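Local coordinates for protein histidinol-phosphatase (Listeria monocytogenes str. 4b H7858, PDB 3DCP) that probably hydrolyses L-histidinol phosphate to L-histidinol and phosphate, a late step of histidine biosynthesis, at a metal centre of the PHP type, at residues A[12-17]-A[258-263]; A[5-10]-A[35-40]; A[70-75]-A[88-93]. All coordinates share one frame; numbering follows the deposited sequence.

The three contacts meet at one metal centre. Contact 2 (5-10 with 35-40) pairs strands 3-7 and 34-40. Contact 1 (12-17 with 258-263) joins two loops about 9 Å away, centre to centre. Contact 3 (70-75 with 88-93) packs helix 68-81 on strand 87-95, its centre about 8 Å from that of contact 2 and about 15 Å from that of contact 1. Strands 34-40 and 87-95 are neighbours in one sheet. Along the chain contact 2 closes before contact 3 opens, while contacts 1 and 2 interleave. All three supply ligands to one iron ion; contacts 1 and 2 also share the zinc. Residues far apart in sequence thus build one centre.

Contact 1 of 3, residues A[12-17]-A[258-263]; sequences CPHGTH and DSHGVQ. With ZN (zinc ion), chain D; FE (Fe (III) ion), chain F.
The zinc site of the PHP metal centre joins two loops here through His-14 and His-260. One loop follows strand 3-7 and the other follows strand 253-256. His-14 NE2 lies 2.3 Å from the zinc, and His-260 NE2 also lies 2.3 Å from it. His-40 is the third protein ligand. The two imidazoles meet rim to rim, with centroids 5.7 Å apart and planes at 39°; neither lies over the other. In His-14, CG sits between the backbone N and the carbonyl carbon (chi1 52°). This turns the ring in toward the metal from the type I turn of Cys-12 to Gly-15. His-14 ND1, the other ring nitrogen, donates to Thr-60 O.

Cys-12 SG touches both histidines. It sits over the centre of the His-14 ring, 3.2 Å above the plane. The same sulfur reaches the His-260 ring in its plane, at the edge, 3.9 Å from CD2. SG is 3.8 Å from the zinc and is not a ligand. His-260 ND1 makes a weak, bent bond to Asp-258 O. Asp-258 OD1 binds the neighbouring iron at 2.4 Å, with His-6, His-8 and Glu-93 as the other protein ligands.

Farther out, Thr-16 N donates to His-260 O at 3.1 Å. The position of that oxygen is less certain, because it lies too close to a methyl group of Thr-16.

The Thr-60 bond probably helps to fix the turn of the His-14 ring; the weak one at His-260 can add little. His-260 also stacks on His-8, an iron ligand. Since His-260 binds zinc and Asp-258, two residues earlier, binds iron, one short loop serves both sites, and the zinc ties it to the loop of His-14.

Contact 2 of 3, residues A[5-10]-A[35-40]; sequences GHTHTE and YSIVEH. With FE (Fe (III) ion), chain F; ZN (zinc ion), chain D.
Glu-39 reaches His-8 and Thr-9 because CG lies opposite the backbone N (chi1 -171°) and the chain then bends at chi2 (54°). His-8 takes another course: its CG is opposite the carbonyl carbon, and chi2 of -83° then turns ND1 to the carboxylate and NE2 to the iron.

Four donors hold the carboxylate. His-8 ND1 gives a hydrogen bond to Glu-39 OE2 at 2.9 Å, coming from above the carboxylate plane; His-40 N reaches the same oxygen from the same face. Thr-9 N donates to Glu-39 OE1 at 2.7 Å, nearly head-on. Thr-9 OG1 uses the anti lone pair of that oxygen at 2.9 Å. Both oxygens are therefore doubly gripped. By accepting from ND1, the carboxylate probably makes His-8 NE2 a better electron donor to the iron.

His-8 and His-40 form an offset stack, centroids 4.4 Å apart. His-8 CE1 lies over the His-40 face, toward the rim. The rings serve different metals: His-8 NE2 binds the iron beside His-6 NE2, and His-40 NE2 binds the zinc. Val-38 CG2 packs against His-6 CD2 at 3.8 Å.

Nearer the start of the strands, Thr-7 OG1 donates to Ser-36 O at 2.7 Å from above the carbonyl plane. Thr-7 CG2 makes a CH-pi contact over the Tyr-35 ring, 4.0 Å from its centroid. A water joins Thr-7 OG1, His-8 O and Tyr-35 OH. The backbones are tied by Val-38 N to Thr-7 O.

Helix 20-29 connects these two parallel strands in a beta-alpha-beta unit. The His-Thr-His sequence at the end of strand 3-7 is the metal-binding signature expected of a PHP-family barrel, and Glu-39 is a second-shell residue behind its iron ligand.

Contact 3 of 3, residues A[70-75]-A[88-93]; sequences YYFKKM and IHIGFE. With FE (Fe (III) ion), chain E; FE (Fe (III) ion), chain F.
Tyr-71 makes the hydrogen bond of this contact, from helix 68-81 to strand 87-95. Its OH donates to Gly-91 O at 2.7 Å, nearly straight along the carbonyl bond. CG stands opposite the backbone N (chi1 167°), which carries the ring out from the helix to the strand. The hydroxyl is also hydrogen-bonded to Glu-39 N, so it joins two neighbouring strands of the sheet.

Aromatic contacts gather round Phe-92. The Tyr-71 and Phe-92 side chains run past one another head to tail. Tyr-71 CE2 meets Phe-92 CE1 at 3.5 Å, with the planes 33° apart. Phe-72 meets the neighbouring atom of the same ring, its CZ 3.4 Å from Phe-92 CZ. These two planes are nearly perpendicular, at 81°, but the approach is oblique. Within the helix, Tyr-71 CD2 lies over the centre of the Phe-72 ring. The three rings form one cluster.

Aliphatic packing comes from Ile-90, which points at the helix. Its CG2 branch faces Phe-72, 4.0 Å from CD1. Its other branch ends in CD1, which sits close against selenomethionine Met-75, 3.5 Å from CB. Beyond CB, the bent chain of Met-75 turns away toward Thr-9 and Phe-11.

Metal binding falls to Glu-93, which does not touch the helix segment. Glu-93 OE1 binds one iron at 2.3 Å, and Glu-93 OE2 binds the second at 2.3 Å. The carboxylate is thus a bridge between the two ions. A water is a further ligand of the second iron, with His-123 and His-181.

Strand 87-95 therefore has apolar backing from the helix and a bridging carboxylate near its C-terminal end. Aromatic and aliphatic side chains cover one part of the strand, and the carboxylate two residues on from Gly-91 joins the irons. The packing probably helps to place that bridge.

Contact 1 of 3, residues A[12-17]-A[258-263]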
loop_
_atom_site.group_PDB
_atom_site.type_symbol
_atom_site.label_atom_id
_atom_site.label_comp_id
_atom_site.label_asym_id
_atom_site.label_seq_id
_atom_site.Cartn_x
_atom_site.Cartn_y
_atom_site.Cartn_z
ATOM N N CYS A 12 9.762 10.378 -2.156
ATOM C CA CYS A 12 9.300 9.311 -3.037
ATOM C C CYS A 12 9.750 9.629 -4.458
ATOM O O CYS A 12 9.311 10.608 -5.054
ATOM C CB CYS A 12 7.777 9.193 -2.987
ATOM S SG CYS A 12 7.126 7.943 -4.116
ATOM N N PRO A 13 10.625 8.790 -5.028
ATOM C CA PRO A 13 11.139 8.998 -6.386
ATOM C C PRO A 13 10.081 9.134 -7.478
ATOM O O PRO A 13 10.283 9.864 -8.442
ATOM C CB PRO A 13 12.044 7.785 -6.600
ATOM C CG PRO A 13 12.475 7.425 -5.202
ATOM C CD PRO A 13 11.185 7.564 -4.441
ATOM N N HIS A 14 8.960 8.435 -7.336
ATOM C CA HIS A 14 7.912 8.513 -8.348
ATOM C C HIS A 14 6.750 9.414 -7.950
ATOM O O HIS A 14 5.704 9.410 -8.603
ATOM C CB HIS A 14 7.371 7.125 -8.676
ATOM C CG HIS A 14 6.953 6.341 -7.475
ATOM N ND1 HIS A 14 7.845 5.611 -6.717
ATOM C CD2 HIS A 14 5.744 6.197 -6.879
ATOM C CE1 HIS A 14 7.203 5.053 -5.706
ATOM N NE2 HIS A 14 5.929 5.393 -5.782
ATOM N N GLY A 15 6.921 10.170 -6.869
ATOM C CA GLY A 15 5.868 11.072 -6.447
ATOM C C GLY A 15 5.877 12.345 -7.274
ATOM O O GLY A 15 6.641 12.476 -8.231
ATOM N N THR A 16 5.038 13.293 -6.892
ATOM C CA THR A 16 4.947 14.562 -7.594
ATOM C C THR A 16 6.055 15.495 -7.111
ATOM O O THR A 16 6.266 16.577 -7.665
ATOM C CB THR A 16 3.590 15.225 -7.316
ATOM O OG1 THR A 16 3.395 16.318 -8.221
ATOM C CG2 THR A 16 3.552 15.741 -5.891
ATOM N N HIS A 17 6.751 15.061 -6.067
ATOM C CA HIS A 17 7.828 15.829 -5.453
ATOM C C HIS A 17 7.351 17.059 -4.690
ATOM O O HIS A 17 8.164 17.890 -4.280
ATOM C CB HIS A 17 8.890 16.226 -6.483
ATOM C CG HIS A 17 9.625 15.058 -7.059
ATOM N ND1 HIS A 17 9.222 14.427 -8.216
ATOM C CD2 HIS A 17 10.682 14.351 -6.594
ATOM C CE1 HIS A 17 9.998 13.380 -8.438
ATOM N NE2 HIS A 17 10.892 13.311 -7.468
ATOM N N ASP A 258 -3.373 7.564 -0.077
ATOM C CA ASP A 258 -2.182 7.194 -0.832
ATOM C C ASP A 258 -1.686 8.416 -1.618
ATOM O O ASP A 258 -1.226 8.292 -2.755
ATOM C CB ASP A 258 -2.500 6.055 -1.802
ATOM C CG ASP A 258 -1.341 5.081 -1.951
ATOM O OD1 ASP A 258 -0.182 5.507 -1.793
ATOM O OD2 ASP A 258 -1.590 3.893 -2.236
ATOM N N SER A 259 -1.782 9.593 -1.003
ATOM C CA SER A 259 -1.375 10.838 -1.649
ATOM C C SER A 259 0.119 10.931 -1.946
ATOM O O SER A 259 0.957 10.625 -1.091
ATOM C CB SER A 259 -1.789 12.048 -0.792
ATOM O OG SER A 259 -3.204 12.161 -0.681
ATOM N N HIS A 260 0.442 11.353 -3.167
ATOM C CA HIS A 260 1.827 11.537 -3.591
ATOM C C HIS A 260 2.019 12.994 -3.977
ATOM O O HIS A 260 3.029 13.367 -4.578
ATOM C CB HIS A 260 2.165 10.635 -4.779
ATOM C CG HIS A 260 2.194 9.183 -4.432
ATOM N ND1 HIS A 260 1.063 8.483 -4.072
ATOM C CD2 HIS A 260 3.220 8.305 -4.348
ATOM C CE1 HIS A 260 1.390 7.238 -3.781
ATOM N NE2 HIS A 260 2.694 7.103 -3.939
ATOM N N GLY A 261 1.033 13.808 -3.615
ATOM C CA GLY A 261 1.068 15.228 -3.905
ATOM C C GLY A 261 -0.094 15.944 -3.246
ATOM O O GLY A 261 -1.029 15.307 -2.755
ATOM N N VAL A 262 -0.036 17.273 -3.238
ATOM C CA VAL A 262 -1.072 18.098 -2.624
ATOM C C VAL A 262 -2.474 17.855 -3.196
ATOM O O VAL A 262 -3.456 17.791 -2.454
ATOM C CB VAL A 262 -0.724 19.600 -2.770
ATOM C CG1 VAL A 262 -1.847 20.459 -2.200
ATOM C CG2 VAL A 262 0.591 19.902 -2.058
ATOM N N GLN A 263 -2.562 17.701 -4.510
ATOM C CA GLN A 263 -3.851 17.500 -5.151
ATOM C C GLN A 263 -4.528 16.183 -4.810
ATOM O O GLN A 263 -5.730 16.042 -5.022
ATOM C CB GLN A 263 -3.720 17.654 -6.670
ATOM C CG GLN A 263 -3.408 19.082 -7.085
ATOM C CD GLN A 263 -4.335 20.075 -6.406
ATOM O OE1 GLN A 263 -5.555 19.979 -6.534
ATOM N NE2 GLN A 263 -3.762 21.028 -5.673
HETATM ZN ZN ZN D . 4.247 5.453 -4.144
HETATM FE FE FE F . 1.456 4.060 -0.923
#

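Contact 2 of 3, residues A[5-10]-A[35-40]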
loop_
_atom_site.group_PDB
_atom_site.type_symbol
_atom_site.label_atom_id
_atom_site.label_comp_id
_atom_site.label_asym_id
_atom_site.label_seq_id
_atom_site.Cartn_x
_atom_site.Cartn_y
_atom_site.Cartn_z
ATOM N N GLY A 5 -4.416 7.390 6.885
ATOM C CA GLY A 5 -3.299 6.554 7.288
ATOM C C GLY A 5 -2.369 6.133 6.170
ATOM O O GLY A 5 -1.651 5.140 6.298
ATOM N N HIS A 6 -2.350 6.878 5.073
ATOM C CA HIS A 6 -1.492 6.481 3.968
ATOM C C HIS A 6 -1.144 7.651 3.057
ATOM O O HIS A 6 -1.895 7.982 2.141
ATOM C CB HIS A 6 -2.195 5.359 3.186
ATOM C CG HIS A 6 -1.297 4.576 2.286
ATOM N ND1 HIS A 6 -1.602 3.299 1.865
ATOM C CD2 HIS A 6 -0.116 4.891 1.702
ATOM C CE1 HIS A 6 -0.648 2.861 1.062
ATOM N NE2 HIS A 6 0.265 3.809 0.949
ATOM N N THR A 7 -0.007 8.294 3.322
ATOM C CA THR A 7 0.436 9.413 2.492
ATOM C C THR A 7 1.934 9.340 2.206
ATOM O O THR A 7 2.689 8.693 2.931
ATOM C CB THR A 7 0.144 10.765 3.152
ATOM O OG1 THR A 7 1.024 10.946 4.267
ATOM C CG2 THR A 7 -1.316 10.826 3.623
ATOM N N HIS A 8 2.358 10.022 1.151
ATOM C CA HIS A 8 3.757 10.015 0.755
ATOM C C HIS A 8 4.366 11.414 0.724
ATOM O O HIS A 8 3.673 12.402 0.966
ATOM C CB HIS A 8 3.894 9.296 -0.585
ATOM C CG HIS A 8 3.623 7.827 -0.485
ATOM N ND1 HIS A 8 4.581 6.920 -0.081
ATOM C CD2 HIS A 8 2.483 7.117 -0.662
ATOM C CE1 HIS A 8 4.044 5.713 -0.020
ATOM N NE2 HIS A 8 2.773 5.806 -0.367
ATOM N N THR A 9 5.662 11.492 0.429
ATOM C CA THR A 9 6.376 12.764 0.464
ATOM C C THR A 9 7.308 13.000 -0.714
ATOM O O THR A 9 7.336 12.231 -1.675
ATOM C CB THR A 9 7.242 12.859 1.736
ATOM O OG1 THR A 9 8.352 11.956 1.622
ATOM C CG2 THR A 9 6.427 12.486 2.968
ATOM N N GLU A 10 8.097 14.068 -0.609
ATOM C CA GLU A 10 9.066 14.421 -1.636
ATOM C C GLU A 10 10.199 13.392 -1.675
ATOM O O GLU A 10 11.020 13.394 -2.594
ATOM C CB GLU A 10 9.641 15.822 -1.378
ATOM C CG GLU A 10 10.469 15.963 -0.092
ATOM C CD GLU A 10 9.633 16.293 1.146
ATOM O OE1 GLU A 10 8.392 16.146 1.105
ATOM O OE2 GLU A 10 10.231 16.695 2.168
ATOM N N TYR A 35 -2.893 12.190 10.759
ATOM C CA TYR A 35 -2.247 12.035 9.464
ATOM C C TYR A 35 -0.974 11.197 9.557
ATOM O O TYR A 35 -0.083 11.496 10.355
ATOM C CB TYR A 35 -1.930 13.446 8.956
ATOM C CG TYR A 35 -1.367 13.590 7.563
ATOM C CD1 TYR A 35 -2.187 13.935 6.495
ATOM C CD2 TYR A 35 0.000 13.466 7.328
ATOM C CE1 TYR A 35 -1.661 14.172 5.227
ATOM C CE2 TYR A 35 0.537 13.695 6.072
ATOM C CZ TYR A 35 -0.299 14.052 5.022
ATOM O OH TYR A 35 0.239 14.339 3.788
ATOM N N SER A 36 -0.884 10.153 8.736
ATOM C CA SER A 36 0.295 9.292 8.746
ATOM C C SER A 36 1.151 9.393 7.486
ATOM O O SER A 36 0.664 9.270 6.356
ATOM C CB SER A 36 -0.095 7.822 8.956
ATOM O OG SER A 36 -0.526 7.566 10.280
ATOM N N ILE A 37 2.441 9.607 7.716
ATOM C CA ILE A 37 3.437 9.687 6.663
ATOM C C ILE A 37 4.116 8.316 6.627
ATOM O O ILE A 37 4.905 7.969 7.512
ATOM C CB ILE A 37 4.480 10.771 6.981
ATOM C CG1 ILE A 37 3.794 12.137 7.049
ATOM C CG2 ILE A 37 5.587 10.751 5.939
ATOM C CD1 ILE A 37 4.643 13.225 7.668
ATOM N N VAL A 38 3.778 7.529 5.614
ATOM C CA VAL A 38 4.331 6.200 5.477
ATOM C C VAL A 38 5.027 6.084 4.129
ATOM O O VAL A 38 4.516 5.479 3.185
ATOM C CB VAL A 38 3.221 5.147 5.607
ATOM C CG1 VAL A 38 2.785 5.043 7.065
ATOM C CG2 VAL A 38 2.020 5.548 4.752
ATOM N N GLU A 39 6.201 6.692 4.047
ATOM C CA GLU A 39 6.959 6.673 2.816
ATOM C C GLU A 39 7.473 5.269 2.499
ATOM O O GLU A 39 7.621 4.432 3.391
ATOM C CB GLU A 39 8.127 7.649 2.917
ATOM C CG GLU A 39 8.816 7.847 1.604
ATOM C CD GLU A 39 7.831 8.254 0.533
ATOM O OE1 GLU A 39 7.442 9.442 0.500
ATOM O OE2 GLU A 39 7.429 7.374 -0.252
ATOM N N HIS A 40 7.735 5.013 1.225
ATOM C CA HIS A 40 8.251 3.721 0.804
ATOM C C HIS A 40 9.606 3.398 1.418
ATOM O O HIS A 40 10.557 4.173 1.303
ATOM C CB HIS A 40 8.385 3.680 -0.713
ATOM C CG HIS A 40 7.075 3.649 -1.427
ATOM N ND1 HIS A 40 6.281 2.524 -1.471
ATOM C CD2 HIS A 40 6.411 4.607 -2.115
ATOM C CE1 HIS A 40 5.185 2.788 -2.158
ATOM N NE2 HIS A 40 5.239 4.044 -2.559
HETATM FE FE FE F . 1.456 4.060 -0.923
HETATM ZN ZN ZN D . 4.247 5.453 -4.144
HETATM O O HOH W 1 2.534 12.949 3.440
#

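Contact 3 of 3, residues A[70-75]-A[88-93]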
loop_
_atom_site.group_PDB
_atom_site.type_symbol
_atom_site.label_atom_id
_atom_site.label_comp_id
_atom_site.label_asym_id
_atom_site.label_seq_id
_atom_site.Cartn_x
_atom_site.Cartn_y
_atom_site.Cartn_z
ATOM N N TYR A 70 17.730 11.711 6.777
ATOM C CA TYR A 70 17.112 12.947 6.307
ATOM C C TYR A 70 15.585 12.856 6.314
ATOM O O TYR A 70 14.901 13.827 6.644
ATOM C CB TYR A 70 17.622 13.259 4.903
ATOM C CG TYR A 70 19.126 13.427 4.867
ATOM C CD1 TYR A 70 19.719 14.640 5.220
ATOM C CD2 TYR A 70 19.958 12.356 4.537
ATOM C CE1 TYR A 70 21.106 14.782 5.248
ATOM C CE2 TYR A 70 21.343 12.486 4.563
ATOM C CZ TYR A 70 21.911 13.699 4.918
ATOM O OH TYR A 70 23.284 13.826 4.948
ATOM N N TYR A 71 15.058 11.688 5.955
ATOM C CA TYR A 71 13.612 11.474 5.954
ATOM C C TYR A 71 13.047 11.692 7.349
ATOM O O TYR A 71 12.130 12.489 7.536
ATOM C CB TYR A 71 13.277 10.053 5.488
ATOM C CG TYR A 71 11.838 9.628 5.738
ATOM C CD1 TYR A 71 10.776 10.254 5.078
ATOM C CD2 TYR A 71 11.544 8.574 6.609
ATOM C CE1 TYR A 71 9.460 9.836 5.272
ATOM C CE2 TYR A 71 10.233 8.149 6.812
ATOM C CZ TYR A 71 9.195 8.781 6.138
ATOM O OH TYR A 71 7.901 8.341 6.304
ATOM N N PHE A 72 13.593 10.983 8.330
ATOM C CA PHE A 72 13.117 11.120 9.698
ATOM C C PHE A 72 13.276 12.544 10.212
ATOM O O PHE A 72 12.385 13.077 10.865
ATOM C CB PHE A 72 13.841 10.141 10.628
ATOM C CG PHE A 72 13.317 8.738 10.547
ATOM C CD1 PHE A 72 11.991 8.463 10.846
ATOM C CD2 PHE A 72 14.144 7.696 10.161
ATOM C CE1 PHE A 72 11.496 7.165 10.769
ATOM C CE2 PHE A 72 13.660 6.392 10.079
ATOM C CZ PHE A 72 12.337 6.128 10.383
ATOM N N LYS A 73 14.410 13.168 9.915
ATOM C CA LYS A 73 14.621 14.533 10.370
ATOM C C LYS A 73 13.508 15.454 9.868
ATOM O O LYS A 73 12.879 16.163 10.656
ATOM C CB LYS A 73 15.975 15.050 9.886
ATOM C CG LYS A 73 16.276 16.475 10.319
ATOM C CD LYS A 73 17.573 16.984 9.706
ATOM C CE LYS A 73 17.803 18.447 10.077
ATOM N NZ LYS A 73 18.930 19.059 9.326
ATOM N N LYS A 74 13.266 15.433 8.559
ATOM C CA LYS A 74 12.241 16.279 7.949
ATOM C C LYS A 74 10.851 16.005 8.519
ATOM O O LYS A 74 10.155 16.929 8.936
ATOM C CB LYS A 74 12.224 16.074 6.433
ATOM C CG LYS A 74 11.140 16.859 5.682
ATOM C CD LYS A 74 11.403 18.360 5.727
ATOM C CE LYS A 74 10.764 19.089 4.550
ATOM N NZ LYS A 74 9.288 19.056 4.571
HETATM N N MSE A 75 10.446 14.735 8.534
HETATM C CA MSE A 75 9.133 14.362 9.054
HETATM C C MSE A 75 8.964 14.688 10.536
HETATM O O MSE A 75 7.891 15.122 10.952
HETATM C CB MSE A 75 8.858 12.876 8.814
HETATM C CG MSE A 75 8.901 12.472 7.345
HETATM SE SE MSE A 75 8.172 13.841 6.157
HETATM C CE MSE A 75 9.490 13.717 4.740
ATOM N N ILE A 88 0.396 13.862 13.741
ATOM C CA ILE A 88 1.112 13.215 12.654
ATOM C C ILE A 88 1.893 11.994 13.107
ATOM O O ILE A 88 2.617 12.041 14.097
ATOM C CB ILE A 88 2.072 14.207 11.972
ATOM C CG1 ILE A 88 1.263 15.365 11.377
ATOM C CG2 ILE A 88 2.897 13.500 10.907
ATOM C CD1 ILE A 88 2.105 16.482 10.810
ATOM N N HIS A 89 1.724 10.896 12.382
ATOM C CA HIS A 89 2.446 9.666 12.675
ATOM C C HIS A 89 3.511 9.517 11.599
ATOM O O HIS A 89 3.311 9.941 10.460
ATOM C CB HIS A 89 1.506 8.459 12.636
ATOM C CG HIS A 89 0.391 8.525 13.630
ATOM N ND1 HIS A 89 0.608 8.536 14.991
ATOM C CD2 HIS A 89 -0.951 8.591 13.463
ATOM C CE1 HIS A 89 -0.552 8.606 15.620
ATOM N NE2 HIS A 89 -1.515 8.641 14.716
ATOM N N ILE A 90 4.639 8.920 11.954
ATOM C CA ILE A 90 5.724 8.729 11.004
ATOM C C ILE A 90 6.073 7.247 10.887
ATOM O O ILE A 90 6.301 6.578 11.889
ATOM C CB ILE A 90 6.973 9.515 11.441
ATOM C CG1 ILE A 90 6.623 11.002 11.565
ATOM C CG2 ILE A 90 8.116 9.280 10.456
ATOM C CD1 ILE A 90 7.789 11.890 11.956
ATOM N N GLY A 91 6.107 6.737 9.659
ATOM C CA GLY A 91 6.434 5.336 9.452
ATOM C C GLY A 91 6.771 5.028 8.009
ATOM O O GLY A 91 7.211 5.907 7.263
ATOM N N PHE A 92 6.559 3.781 7.608
ATOM C CA PHE A 92 6.861 3.372 6.247
ATOM C C PHE A 92 5.784 2.504 5.638
ATOM O O PHE A 92 5.060 1.796 6.341
ATOM C CB PHE A 92 8.137 2.516 6.195
ATOM C CG PHE A 92 9.375 3.219 6.659
ATOM C CD1 PHE A 92 9.997 4.162 5.849
ATOM C CD2 PHE A 92 9.931 2.922 7.905
ATOM C CE1 PHE A 92 11.159 4.807 6.265
ATOM C CE2 PHE A 92 11.096 3.558 8.336
ATOM C CZ PHE A 92 11.712 4.503 7.512
ATOM N N GLU A 93 5.684 2.569 4.315
ATOM C CA GLU A 93 4.827 1.636 3.612
ATOM C C GLU A 93 5.883 0.572 3.323
ATOM O O GLU A 93 6.743 0.756 2.463
ATOM C CB GLU A 93 4.300 2.190 2.298
ATOM C CG GLU A 93 3.688 1.084 1.454
ATOM C CD GLU A 93 2.818 1.597 0.328
ATOM O OE1 GLU A 93 3.088 2.699 -0.170
ATOM O OE2 GLU A 93 1.884 0.886 -0.067
HETATM FE FE FE E . 1.414 0.795 -2.306
HETATM FE FE FE F . 1.456 4.060 -0.923
HETATM O O HOH W 2 0.430 0.529 -4.518
#